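Local coordinates for protein aspartokinase (Synechocystis, PDB 3L76) that probably catalyses the ATP-dependent phosphorylation of L-aspartate to 4-phospho-L-aspartate, and binds lysine and threonine at its ACT domains, at residues D474-S479 with R491-M496; Q304-G309 with A448-P453; M388-E393 with I561-I566. All blocks are in the same frame, centred on the assembly; numbering follows the deposited sequence.

Contact 1: residues D474-S479 with R491-M496; sequences DMIIQS and RDIAFM. With THR (threonine), chain D; LYS (lysine), chain F.
Gln478 and Arg491 cross at about a right angle as side chains, yet their amide and guanidinium planes are only 14° apart, with Gln478 NE2 lying 3.5 Å from Arg491 CD. Extended beyond CG, Gln478 delivers its amide to a bound threonine: OE1 accepts from the ligand OG1 at 2.7 Å, and NE2 donates to that same OG1 at 2.9 Å. Arg491 is extended from CG to NE, and its NH1 bonds to Ser479 O at 2.9 Å, in the carbonyl plane. Its NH2 salt-bridges Asp454, itself a partner of the threonine. An alanine at Arg491 would probably leave Ser479 O without this donor and Asp454 OD2 without its salt-bridge partner, the carboxylate less firmly held beside the threonine. Ile476 and Ile493 run side by side, CG2 to CG2 at 4.2 Å. Next along, with side chains on the other face, the hydrogen-bonded pair Ile477–Ala494 (Ile477 N to Ala494 O 2.8 Å, Ala494 N to Ile477 O 3.1 Å) marks the strands as antiparallel, a hairpin within an ACT domain. Strand 388-391 flanks strand 475-479, and strand 437-453 flanks strand 490-498. Phe495 meets Phe463 of helix 458-468 edge-to-face, whereas Met475, Ile477, Ala494 and Met496 rest on strand 560-563.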
loop_
_atom_site.group_PDB
_atom_site.type_symbol
_atom_site.label_atom_id
_atom_site.label_comp_id
_atom_site.label_asym_id
_atom_site.label_seq_id
_atom_site.Cartn_x
_atom_site.Cartn_y
_atom_site.Cartn_z
ATOM N N ASP A 474 -2.871 -23.685 28.201
ATOM C CA ASP A 474 -4.316 -23.474 28.161
ATOM C C ASP A 474 -4.983 -23.555 29.531
ATOM O O ASP A 474 -5.922 -22.812 29.811
ATOM C CB ASP A 474 -4.975 -24.484 27.224
ATOM C CG ASP A 474 -6.491 -24.339 27.174
ATOM O OD1 ASP A 474 -6.984 -23.244 26.835
ATOM O OD2 ASP A 474 -7.193 -25.328 27.459
ATOM N N MET A 475 -4.506 -24.479 30.366
ATOM C CA MET A 475 -5.087 -24.714 31.682
ATOM C C MET A 475 -4.023 -25.043 32.706
ATOM O O MET A 475 -3.047 -25.709 32.400
ATOM C CB MET A 475 -6.121 -25.835 31.628
ATOM C CG MET A 475 -7.293 -25.540 30.694
ATOM S SD MET A 475 -8.545 -24.452 31.417
ATOM C CE MET A 475 -9.343 -25.662 32.481
ATOM N N ILE A 476 -4.209 -24.543 33.921
ATOM C CA ILE A 476 -3.370 -24.924 35.046
ATOM C C ILE A 476 -4.256 -25.176 36.256
ATOM O O ILE A 476 -5.061 -24.320 36.629
ATOM C CB ILE A 476 -2.366 -23.845 35.411
ATOM C CG1 ILE A 476 -1.644 -23.350 34.161
ATOM C CG2 ILE A 476 -1.384 -24.371 36.481
ATOM C CD1 ILE A 476 -0.705 -22.208 34.417
ATOM N N ILE A 477 -4.112 -26.358 36.847
ATOM C CA ILE A 477 -4.889 -26.737 38.021
ATOM C C ILE A 477 -3.991 -27.268 39.124
ATOM O O ILE A 477 -3.145 -28.136 38.913
ATOM C CB ILE A 477 -5.912 -27.801 37.689
ATOM C CG1 ILE A 477 -6.645 -27.442 36.388
ATOM C CG2 ILE A 477 -6.874 -27.947 38.825
ATOM C CD1 ILE A 477 -7.699 -28.470 35.966
ATOM N N GLN A 478 -4.166 -26.715 40.310
ATOM C CA GLN A 478 -3.370 -27.114 41.452
ATOM C C GLN A 478 -4.268 -27.083 42.678
ATOM O O GLN A 478 -4.956 -26.089 42.929
ATOM C CB GLN A 478 -2.153 -26.197 41.615
ATOM C CG GLN A 478 -1.340 -26.461 42.868
ATOM C CD GLN A 478 -0.231 -25.452 43.053
ATOM O OE1 GLN A 478 0.632 -25.297 42.192
ATOM N NE2 GLN A 478 -0.243 -24.761 44.189
ATOM N N SER A 479 -4.288 -28.184 43.427
ATOM C CA SER A 479 -5.219 -28.303 44.544
ATOM C C SER A 479 -4.520 -28.593 45.874
ATOM O O SER A 479 -3.780 -27.756 46.393
ATOM C CB SER A 479 -6.297 -29.341 44.234
ATOM O OG SER A 479 -7.353 -29.250 45.164
ATOM N N ARG A 491 2.733 -30.420 46.170
ATOM C CA ARG A 491 1.443 -30.535 45.503
ATOM C C ARG A 491 1.708 -30.992 44.073
ATOM O O ARG A 491 2.789 -30.778 43.561
ATOM C CB ARG A 491 0.712 -29.186 45.490
ATOM C CG ARG A 491 0.471 -28.546 46.843
ATOM C CD ARG A 491 -0.218 -27.169 46.712
ATOM N NE ARG A 491 -0.123 -26.428 47.966
ATOM C CZ ARG A 491 -1.085 -26.368 48.880
ATOM N NH1 ARG A 491 -2.247 -26.970 48.665
ATOM N NH2 ARG A 491 -0.885 -25.693 50.006
ATOM N N ASP A 492 0.731 -31.637 43.453
ATOM C CA ASP A 492 0.789 -31.955 42.044
ATOM C C ASP A 492 0.311 -30.749 41.265
ATOM O O ASP A 492 -0.564 -30.014 41.723
ATOM C CB ASP A 492 -0.113 -33.146 41.732
ATOM C CG ASP A 492 0.378 -34.433 42.354
ATOM O OD1 ASP A 492 1.560 -34.492 42.763
ATOM O OD2 ASP A 492 -0.427 -35.386 42.419
ATOM N N ILE A 493 0.891 -30.544 40.087
ATOM C CA ILE A 493 0.456 -29.478 39.202
ATOM C C ILE A 493 0.110 -30.093 37.867
ATOM O O ILE A 493 0.959 -30.701 37.236
ATOM C CB ILE A 493 1.556 -28.396 38.999
ATOM C CG1 ILE A 493 1.886 -27.707 40.321
ATOM C CG2 ILE A 493 1.122 -27.355 37.950
ATOM C CD1 ILE A 493 2.901 -26.581 40.185
ATOM N N ALA A 494 -1.141 -29.944 37.445
ATOM C CA ALA A 494 -1.561 -30.362 36.118
ATOM C C ALA A 494 -1.794 -29.143 35.211
ATOM O O ALA A 494 -2.243 -28.089 35.667
ATOM C CB ALA A 494 -2.827 -31.209 36.209
ATOM N N PHE A 495 -1.500 -29.293 33.924
ATOM C CA PHE A 495 -1.734 -28.212 32.979
ATOM C C PHE A 495 -1.973 -28.793 31.605
ATOM O O PHE A 495 -1.687 -29.956 31.374
ATOM C CB PHE A 495 -0.562 -27.222 32.957
ATOM C CG PHE A 495 0.714 -27.790 32.402
ATOM C CD1 PHE A 495 1.598 -28.472 33.223
ATOM C CD2 PHE A 495 1.042 -27.628 31.063
ATOM C CE1 PHE A 495 2.789 -29.001 32.712
ATOM C CE2 PHE A 495 2.230 -28.156 30.553
ATOM C CZ PHE A 495 3.102 -28.842 31.381
ATOM N N MET A 496 -2.505 -27.987 30.696
ATOM C CA MET A 496 -2.794 -28.473 29.356
ATOM C C MET A 496 -2.145 -27.621 28.285
ATOM O O MET A 496 -2.061 -26.400 28.414
ATOM C CB MET A 496 -4.297 -28.580 29.121
ATOM C CG MET A 496 -4.944 -29.707 29.901
ATOM S SD MET A 496 -6.722 -29.524 29.968
ATOM C CE MET A 496 -6.958 -28.896 31.618
HETATM N N THR D . 3.539 -23.566 46.162
HETATM C CA THR D . 4.313 -23.581 44.922
HETATM C C THR D . 4.607 -22.156 44.485
HETATM O O THR D . 4.063 -21.196 45.063
HETATM C CB THR D . 3.580 -24.300 43.781
HETATM O OG1 THR D . 2.338 -23.629 43.513
HETATM C CG2 THR D . 3.325 -25.777 44.142
HETATM O OXT THR D . 5.400 -21.960 43.554
HETATM N N LYS F . -2.072 -18.979 27.548
HETATM C CA LYS F . -1.554 -18.380 28.785
HETATM C C LYS F . -0.103 -18.739 29.076
HETATM O O LYS F . 0.416 -19.733 28.517
HETATM C CB LYS F . -2.447 -18.750 29.982
HETATM C CG LYS F . -3.860 -18.180 29.893
HETATM C CD LYS F . -4.838 -18.878 30.825
HETATM C CE LYS F . -5.405 -20.131 30.188
HETATM N NZ LYS F . -6.888 -20.072 30.023
HETATM O OXT LYS F . 0.551 -18.020 29.875
HETATM O O HOH W 1 -2.827 -30.548 42.418
#

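Contact 2: residues Q304-G309 with A448-P453. With THR (threonine), chain C.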
loop_
_atom_site.group_PDB
_atom_site.type_symbol
_atom_site.label_atom_id
_atom_site.label_comp_id
_atom_site.label_asym_id
_atom_site.label_seq_id
_atom_site.Cartn_x
_atom_site.Cartn_y
_atom_site.Cartn_z
ATOM N N GLN A 304 -10.322 -29.379 40.996
ATOM C CA GLN A 304 -9.954 -30.776 41.079
ATOM C C GLN A 304 -8.825 -31.084 40.112
ATOM O O GLN A 304 -9.025 -31.114 38.896
ATOM C CB GLN A 304 -11.151 -31.666 40.790
ATOM C CG GLN A 304 -10.822 -33.158 40.872
ATOM C CD GLN A 304 -11.981 -34.020 40.428
ATOM O OE1 GLN A 304 -13.087 -33.972 41.005
ATOM N NE2 GLN A 304 -11.748 -34.805 39.387
ATOM N N SER A 305 -7.636 -31.315 40.659
ATOM C CA SER A 305 -6.464 -31.614 39.841
ATOM C C SER A 305 -6.436 -33.096 39.464
ATOM O O SER A 305 -7.467 -33.773 39.489
ATOM C CB SER A 305 -5.177 -31.176 40.547
ATOM O OG SER A 305 -4.020 -31.470 39.776
ATOM N N ILE A 306 -5.260 -33.584 39.097
ATOM C CA ILE A 306 -5.107 -34.956 38.631
ATOM C C ILE A 306 -5.318 -35.991 39.751
ATOM O O ILE A 306 -5.034 -35.722 40.926
ATOM C CB ILE A 306 -3.731 -35.148 37.949
ATOM C CG1 ILE A 306 -3.689 -36.489 37.222
ATOM C CG2 ILE A 306 -2.597 -35.030 38.951
ATOM C CD1 ILE A 306 -2.425 -36.736 36.483
ATOM N N HIS A 307 -5.821 -37.165 39.377
ATOM C CA HIS A 307 -6.055 -38.255 40.331
ATOM C C HIS A 307 -4.774 -38.656 41.057
ATOM O O HIS A 307 -3.661 -38.433 40.574
ATOM C CB HIS A 307 -6.613 -39.478 39.611
ATOM C CG HIS A 307 -5.611 -40.138 38.719
ATOM N ND1 HIS A 307 -4.854 -41.214 39.121
ATOM C CD2 HIS A 307 -5.204 -39.835 37.466
ATOM C CE1 HIS A 307 -4.044 -41.567 38.138
ATOM N NE2 HIS A 307 -4.228 -40.739 37.129
ATOM N N ASP A 308 -4.945 -39.217 42.242
ATOM C CA ASP A 308 -3.853 -39.817 42.978
ATOM C C ASP A 308 -4.247 -41.276 43.228
ATOM O O ASP A 308 -5.155 -41.550 44.022
ATOM C CB ASP A 308 -3.600 -39.059 44.285
ATOM C CG ASP A 308 -2.513 -39.706 45.142
ATOM O OD1 ASP A 308 -2.062 -40.830 44.819
ATOM O OD2 ASP A 308 -2.108 -39.086 46.145
ATOM N N GLY A 309 -3.579 -42.195 42.529
ATOM C CA GLY A 309 -3.975 -43.592 42.503
ATOM C C GLY A 309 -5.399 -43.732 41.997
ATOM O O GLY A 309 -5.762 -43.155 40.970
ATOM N N ALA A 448 0.929 -33.550 33.766
ATOM C CA ALA A 448 0.983 -33.319 35.190
ATOM C C ALA A 448 2.386 -33.491 35.687
ATOM O O ALA A 448 3.113 -34.391 35.273
ATOM C CB ALA A 448 0.044 -34.245 35.935
ATOM N N ILE A 449 2.768 -32.610 36.589
ATOM C CA ILE A 449 4.029 -32.771 37.245
ATOM C C ILE A 449 3.802 -33.114 38.728
ATOM O O ILE A 449 3.366 -32.291 39.525
ATOM C CB ILE A 449 5.001 -31.599 36.896
ATOM C CG1 ILE A 449 5.770 -31.132 38.103
ATOM C CG2 ILE A 449 4.286 -30.458 36.158
ATOM C CD1 ILE A 449 6.864 -32.094 38.502
ATOM N N ARG A 450 4.052 -34.377 39.063
ATOM C CA ARG A 450 3.829 -34.903 40.411
ATOM C C ARG A 450 4.846 -34.354 41.415
ATOM O O ARG A 450 6.036 -34.283 41.125
ATOM C CB ARG A 450 3.920 -36.436 40.419
ATOM C CG ARG A 450 2.925 -37.206 39.542
ATOM C CD ARG A 450 1.584 -37.360 40.201
ATOM N NE ARG A 450 0.711 -38.252 39.448
ATOM C CZ ARG A 450 -0.578 -38.425 39.729
ATOM N NH1 ARG A 450 -1.125 -37.760 40.735
ATOM N NH2 ARG A 450 -1.323 -39.250 39.006
ATOM N N HIS A 451 4.365 -33.960 42.589
ATOM C CA HIS A 451 5.238 -33.659 43.722
ATOM C C HIS A 451 6.107 -32.415 43.596
ATOM O O HIS A 451 7.310 -32.472 43.836
ATOM C CB HIS A 451 6.116 -34.867 44.067
ATOM C CG HIS A 451 5.351 -36.003 44.662
ATOM N ND1 HIS A 451 4.195 -35.816 45.386
ATOM C CD2 HIS A 451 5.569 -37.335 44.643
ATOM C CE1 HIS A 451 3.736 -36.984 45.789
ATOM N NE2 HIS A 451 4.553 -37.922 45.353
ATOM N N VAL A 452 5.494 -31.291 43.254
ATOM C CA VAL A 452 6.219 -30.031 43.218
ATOM C C VAL A 452 6.335 -29.549 44.647
ATOM O O VAL A 452 5.329 -29.477 45.362
ATOM C CB VAL A 452 5.487 -28.968 42.341
ATOM C CG1 VAL A 452 6.202 -27.629 42.389
ATOM C CG2 VAL A 452 5.364 -29.436 40.904
ATOM N N PRO A 453 7.565 -29.244 45.083
ATOM C CA PRO A 453 7.780 -28.690 46.426
ATOM C C PRO A 453 6.868 -27.491 46.666
ATOM O O PRO A 453 6.856 -26.551 45.864
ATOM C CB PRO A 453 9.247 -28.237 46.390
ATOM C CG PRO A 453 9.890 -29.114 45.363
ATOM C CD PRO A 453 8.819 -29.345 44.316
HETATM N N THR C . -14.180 -38.723 38.968
HETATM C CA THR C . -15.215 -38.277 39.910
HETATM C C THR C . -16.539 -37.987 39.210
HETATM O O THR C . -16.629 -38.077 37.974
HETATM C CB THR C . -14.765 -37.049 40.725
HETATM O OG1 THR C . -14.513 -35.942 39.843
HETATM C CG2 THR C . -13.484 -37.376 41.481
HETATM O OXT THR C . -17.537 -37.691 39.880
#
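Ile306 and His307 meet Ala448 and Arg450 where a loop of one ACT domain, a small alpha/beta regulatory fold, lies against a strand of another. The loop joins strands 302-303 and 311-318. At its start, Gln304 turns to a bound threonine: OE1 accepts from the ligand OG1 at 2.7 Å, while the return bond from NE2 is weak. Ser305 follows, packing on Ala494 while its carbonyl accepts from Asn312. Ile306 makes the apolar part of the contact. With CG1 anti to the backbone N (chi1 -169°) and the chain continuing extended, CD1 comes 3.5 Å from Ala448 CB. Ile306 CG2 and CD1 lie over the same face of the Arg450 guanidinium, CG2 at 3.6 Å from Arg450 NH1. His307 supplies the polar part. Its carbonyl O is gripped end-on by both terminal nitrogens of Arg450, NH1 at 2.6 Å and NH2 at 2.9 Å from His307 O, and that oxygen lies in the guanidinium plane, an arrangement likely to polarise the C=O. The His307 ring turns 86° from the guanidinium, so that Arg450 NH2 sits over one ring face, 3.6 Å above the plane and toward the rim. A salt bridge from Arg450 NH1 to Asp492 gives the arginine a second partner. Asp308 only borders the contact, its CA near Arg450 NH1. At Gly309 the loop backbone is tied to the ring: His307 ND1 donates to Gly309 O at 2.8 Å, on a lone pair in the carbonyl plane, with that oxygen 24° out of the ring plane.

Contact 3: residues M388-E393 with I561-I566; sequences MISTSE and IATSEI. With LYS (lysine), chain E; LYS (lysine), chain F.
Ser390 and Thr563 carry the direct hydrogen bonding. Ser390 OG, anti to its own backbone N (chi1 -177°), donates to Thr563 O at 2.8 Å, in the carbonyl plane and on a lone pair, the C=O...OG angle being 122°. Water makes a second link: one molecule donates to Ser390 O at 2.9 Å and to Thr563 O at 2.9 Å, so Thr563 O takes both the hydroxyl and the water.

Van der Waals contact comes from small groups. Ala562 CB lies 3.8 Å from Thr391 O and 3.9 Å from Ser390 OG. Farther along, the CB atoms of Ser392 and Ser564 touch, and both hydroxyls bond to OE2 of Glu204, from helix 199-204, which thereby bridges the two segments. Here equivalent strand ends of two ACT domains meet: strands 388-391 and 561-563 approach to 5.4 Å between axes but cross at 77°, too steeply to pair as sheet neighbours.

Ligand bonds leave each segment for a different lysine site. Ser564 O accepts from NZ of one bound lysine at 2.8 Å, with Thr563 lining the same pocket. Ser392 borders the second lysine, whose ammonium is modelled doubtfully close to its carbonyl O.

Beyond the contact itself, Glu565 forms salt bridges with Lys395, just after segment 388-393, through OE1 and with Lys357 through OE2.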
loop_
_atom_site.group_PDB
_atom_site.type_symbol
_atom_site.label_atom_id
_atom_site.label_comp_id
_atom_site.label_asym_id
_atom_site.label_seq_id
_atom_site.Cartn_x
_atom_site.Cartn_y
_atom_site.Cartn_z
ATOM N N MET A 388 -3.462 -22.892 45.826
ATOM C CA MET A 388 -4.255 -23.488 44.774
ATOM C C MET A 388 -4.253 -22.640 43.493
ATOM O O MET A 388 -3.974 -21.442 43.534
ATOM C CB MET A 388 -5.681 -23.706 45.272
ATOM C CG MET A 388 -5.778 -24.732 46.381
ATOM S SD MET A 388 -7.447 -25.399 46.550
ATOM C CE MET A 388 -8.318 -23.978 47.197
ATOM N N ILE A 389 -4.597 -23.272 42.372
ATOM C CA ILE A 389 -4.631 -22.611 41.076
ATOM C C ILE A 389 -5.780 -23.082 40.214
ATOM O O ILE A 389 -6.026 -24.278 40.107
ATOM C CB ILE A 389 -3.305 -22.809 40.253
ATOM C CG1 ILE A 389 -2.086 -22.386 41.066
ATOM C CG2 ILE A 389 -3.334 -21.990 38.944
ATOM C CD1 ILE A 389 -0.769 -22.757 40.418
ATOM N N SER A 390 -6.451 -22.130 39.567
ATOM C CA SER A 390 -7.578 -22.427 38.695
ATOM C C SER A 390 -7.630 -21.430 37.535
ATOM O O SER A 390 -7.678 -20.204 37.745
ATOM C CB SER A 390 -8.882 -22.364 39.488
ATOM O OG SER A 390 -9.993 -22.715 38.689
ATOM N N THR A 391 -7.615 -21.956 36.313
ATOM C CA THR A 391 -7.752 -21.127 35.126
ATOM C C THR A 391 -9.128 -21.183 34.455
ATOM O O THR A 391 -9.812 -22.210 34.456
ATOM C CB THR A 391 -6.680 -21.434 34.062
ATOM O OG1 THR A 391 -6.726 -22.823 33.713
ATOM C CG2 THR A 391 -5.310 -21.074 34.583
ATOM N N SER A 392 -9.531 -20.041 33.895
ATOM C CA SER A 392 -10.601 -20.017 32.897
ATOM C C SER A 392 -9.983 -19.619 31.554
ATOM O O SER A 392 -8.781 -19.776 31.352
ATOM C CB SER A 392 -11.780 -19.105 33.316
ATOM O OG SER A 392 -11.403 -17.741 33.441
ATOM N N GLU A 393 -10.784 -19.099 30.635
ATOM C CA GLU A 393 -10.222 -18.628 29.373
ATOM C C GLU A 393 -9.427 -17.339 29.536
ATOM O O GLU A 393 -8.395 -17.166 28.916
ATOM C CB GLU A 393 -11.321 -18.408 28.344
ATOM C CG GLU A 393 -10.785 -18.267 26.949
ATOM C CD GLU A 393 -10.250 -19.582 26.424
ATOM O OE1 GLU A 393 -9.014 -19.743 26.327
ATOM O OE2 GLU A 393 -11.073 -20.463 26.119
ATOM N N ILE A 561 -11.365 -30.664 37.259
ATOM C CA ILE A 561 -12.323 -29.565 37.220
ATOM C C ILE A 561 -11.588 -28.269 37.501
ATOM O O ILE A 561 -10.697 -28.229 38.354
ATOM C CB ILE A 561 -13.426 -29.718 38.281
ATOM C CG1 ILE A 561 -14.111 -31.077 38.176
ATOM C CG2 ILE A 561 -14.434 -28.593 38.172
ATOM C CD1 ILE A 561 -14.903 -31.435 39.412
ATOM N N ALA A 562 -11.962 -27.219 36.771
ATOM C CA ALA A 562 -11.414 -25.873 36.983
ATOM C C ALA A 562 -12.458 -24.792 36.715
ATOM O O ALA A 562 -13.342 -24.939 35.877
ATOM C CB ALA A 562 -10.164 -25.638 36.135
ATOM N N THR A 563 -12.336 -23.681 37.414
ATOM C CA THR A 563 -13.456 -22.767 37.482
ATOM C C THR A 563 -13.048 -21.284 37.393
ATOM O O THR A 563 -11.904 -20.920 37.666
ATOM C CB THR A 563 -14.250 -23.080 38.771
ATOM O OG1 THR A 563 -15.604 -23.416 38.452
ATOM C CG2 THR A 563 -14.185 -21.960 39.745
ATOM N N SER A 564 -13.970 -20.447 36.935
ATOM C CA SER A 564 -13.963 -19.023 37.282
ATOM C C SER A 564 -15.372 -18.697 37.771
ATOM O O SER A 564 -16.194 -19.594 37.920
ATOM C CB SER A 564 -13.546 -18.138 36.103
ATOM O OG SER A 564 -14.542 -18.076 35.112
ATOM N N GLU A 565 -15.672 -17.439 38.037
ATOM C CA GLU A 565 -17.023 -17.118 38.509
ATOM C C GLU A 565 -18.122 -17.482 37.506
ATOM O O GLU A 565 -19.266 -17.677 37.891
ATOM C CB GLU A 565 -17.150 -15.639 38.888
ATOM C CG GLU A 565 -16.121 -15.142 39.900
ATOM C CD GLU A 565 -14.775 -14.896 39.273
ATOM O OE1 GLU A 565 -14.667 -15.023 38.035
ATOM O OE2 GLU A 565 -13.837 -14.557 40.017
ATOM N N ILE A 566 -17.787 -17.568 36.221
ATOM C CA ILE A 566 -18.815 -17.781 35.199
ATOM C C ILE A 566 -18.489 -18.895 34.205
ATOM O O ILE A 566 -19.237 -19.125 33.259
ATOM C CB ILE A 566 -19.146 -16.457 34.418
ATOM C CG1 ILE A 566 -18.030 -16.081 33.442
ATOM C CG2 ILE A 566 -19.407 -15.298 35.386
ATOM C CD1 ILE A 566 -18.331 -14.816 32.645
HETATM N N LYS E . -21.980 -20.649 41.855
HETATM C CA LYS E . -22.380 -21.797 41.053
HETATM C C LYS E . -22.810 -22.950 41.970
HETATM O O LYS E . -22.720 -22.854 43.204
HETATM C CB LYS E . -21.256 -22.229 40.102
HETATM C CG LYS E . -19.902 -22.537 40.781
HETATM C CD LYS E . -18.843 -22.962 39.743
HETATM C CE LYS E . -18.298 -21.767 38.962
HETATM N NZ LYS E . -17.781 -20.709 39.901
HETATM O OXT LYS E . -23.280 -23.990 41.501
HETATM N N LYS F . -2.072 -18.979 27.548
HETATM C CA LYS F . -1.554 -18.380 28.785
HETATM C C LYS F . -0.103 -18.739 29.076
HETATM O O LYS F . 0.416 -19.733 28.517
HETATM C CB LYS F . -2.447 -18.750 29.982
HETATM C CG LYS F . -3.860 -18.180 29.893
HETATM C CD LYS F . -4.838 -18.878 30.825
HETATM C CE LYS F . -5.405 -20.131 30.188
HETATM N NZ LYS F . -6.888 -20.072 30.023
HETATM O OXT LYS F . 0.551 -18.020 29.875
HETATM O O HOH W 2 -10.100 -18.735 37.089
#

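In the fold
From the N terminus, contact 2 opens first at 304-309 and closes at 448-453, joining two ACT domains across 138 intervening residues. Before it closes, contact 3 opens at 388-393; it ends only at 561-566, so the two cross, and between them they draw in all four ACT domains. Contact 1, a short hairpin with 11 residues between its segments, follows contact 2 in series and falls wholly within the span of contact 3. Backbone bonds connect all three: Ile493 O with Ile449 N joins contacts 1 and 2, Gln478 O with Ile389 N contacts 1 and 3, and Gln304 O with Ile561 N contacts 2 and 3.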